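Local atomic coordinates of Udp-n-acetylglucosamine pyrophosphorylase (Trypanosoma brucei, PDB entry 4BQH), a protein that probably catalyses the formation of UDP-N-acetylglucosamine and diphosphate from UTP and N-acetylglucosamine 1-phosphate. Residues L38-Q41 against I42-L46. Residues are numbered along the deposited sequence; the frame is centred on the assembly and turned at random.
Sequences LTAQ and ITNEL
Leu38 and Ile42, one turn apart near the end of helix 32-44, begin a run of four i to i+4 bonds, the last of which is joined by a second donor. The amide of Ile42 donates almost straight to Leu38 O (N to O 3.0 Å, 170° at the hydrogen), and CD1 of Ile42 lies loosely against CG of Leu38. The carbonyl of Thr39 is gripped twice by Thr43, whose N and OG1 reach O from opposite faces of the carbonyl plane. OG1 of Thr43 stands 2.7 Å from Thr39 O, well out of that plane; chi1 of -58° sets the hydroxyl beside its own backbone N, within reach of the carbonyl one turn earlier, a common way for a helical threonine to satisfy its hydroxyl. The two threonine side chains run alongside each other, while OG1 of Thr39 bonds back to the carbonyl of Arg35. Ala40 O takes the amide of Asn44 at 2.8 Å, and the Asn44 side chain leans back over this carbonyl, its ND2 4.0 Å from CB of Ala40. Gln41 O keeps its i+4 bond from Glu45 N (2.8 Å) and, as a bifurcated acceptor, adds a wider i+5 bond from Leu46 N (3.1 Å), where the chain leaves the regular helix. CD1 of Leu46, whose side chain is about 8 Å from the bound inhibitor, lies 3.7 Å from CG of the extended Gln41. A water accepts from Gln41 NE2 and donates to Glu45 OE1, which also pairs with Arg230 NH2; Gln41 OE1 takes the amide of Ile231. This last turn is thus fastened to strand 230-234, with Leu46 touching Ile231, while Leu38, Thr39 and Ile42 pack on helix 21-29 and Thr39, Ile42 and Thr43 meet helix 7-15.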
# COMPACT_ATOMS: atom_id res chain seq x y z
N LEU A 38 -13.50 14.21 23.59
CA LEU A 38 -12.87 12.96 23.97
C LEU A 38 -13.71 11.78 23.50
O LEU A 38 -13.17 10.78 23.00
CB LEU A 38 -12.68 12.92 25.49
CG LEU A 38 -11.56 12.14 26.15
CD1 LEU A 38 -10.26 12.16 25.35
CD2 LEU A 38 -11.34 12.75 27.53
N THR A 39 -15.03 11.90 23.66
CA THR A 39 -15.97 10.91 23.13
C THR A 39 -15.84 10.74 21.61
O THR A 39 -15.75 9.60 21.11
CB THR A 39 -17.43 11.26 23.54
OG1 THR A 39 -17.57 11.21 24.97
CG2 THR A 39 -18.40 10.27 22.92
N ALA A 40 -15.80 11.85 20.87
CA ALA A 40 -15.71 11.77 19.42
C ALA A 40 -14.40 11.08 19.03
O ALA A 40 -14.39 10.24 18.14
CB ALA A 40 -15.77 13.15 18.77
N GLN A 41 -13.32 11.42 19.72
CA GLN A 41 -12.01 10.84 19.37
C GLN A 41 -12.00 9.34 19.63
O GLN A 41 -11.64 8.57 18.74
CB GLN A 41 -10.88 11.51 20.13
CG GLN A 41 -9.51 10.93 19.78
CD GLN A 41 -8.40 11.41 20.70
OE1 GLN A 41 -8.65 11.82 21.83
NE2 GLN A 41 -7.15 11.35 20.21
N ILE A 42 -12.40 8.92 20.82
CA ILE A 42 -12.34 7.50 21.17
C ILE A 42 -13.30 6.69 20.29
O ILE A 42 -12.99 5.57 19.89
CB ILE A 42 -12.60 7.27 22.67
CG1 ILE A 42 -11.48 7.90 23.51
CG2 ILE A 42 -12.75 5.79 23.01
CD1 ILE A 42 -11.87 8.07 24.96
N THR A 43 -14.44 7.29 19.95
CA THR A 43 -15.45 6.67 19.06
C THR A 43 -15.02 6.56 17.59
O THR A 43 -15.12 5.49 16.98
CB THR A 43 -16.81 7.42 19.17
OG1 THR A 43 -17.24 7.39 20.54
CG2 THR A 43 -17.86 6.77 18.31
N ASN A 44 -14.56 7.67 17.02
CA ASN A 44 -14.33 7.80 15.58
C ASN A 44 -12.89 7.60 15.15
O ASN A 44 -12.66 7.26 13.98
CB ASN A 44 -14.79 9.17 15.10
CG ASN A 44 -16.23 9.44 15.44
OD1 ASN A 44 -17.04 8.51 15.52
ND2 ASN A 44 -16.55 10.70 15.69
N GLU A 45 -11.94 7.84 16.05
CA GLU A 45 -10.52 7.74 15.69
C GLU A 45 -9.84 6.55 16.34
O GLU A 45 -8.78 6.14 15.88
CB GLU A 45 -9.75 9.00 16.09
CG GLU A 45 -10.27 10.26 15.43
CD GLU A 45 -9.46 11.47 15.85
OE1 GLU A 45 -8.22 11.47 15.66
OE2 GLU A 45 -10.05 12.42 16.38
N LEU A 46 -10.41 6.05 17.44
CA LEU A 46 -9.89 4.84 18.09
C LEU A 46 -10.95 3.73 18.18
O LEU A 46 -10.98 2.95 19.14
CB LEU A 46 -9.31 5.14 19.49
CG LEU A 46 -8.02 5.98 19.39
CD1 LEU A 46 -8.38 7.40 19.74
CD2 LEU A 46 -6.93 5.43 20.30
O HOH W 1 -6.57 10.05 17.33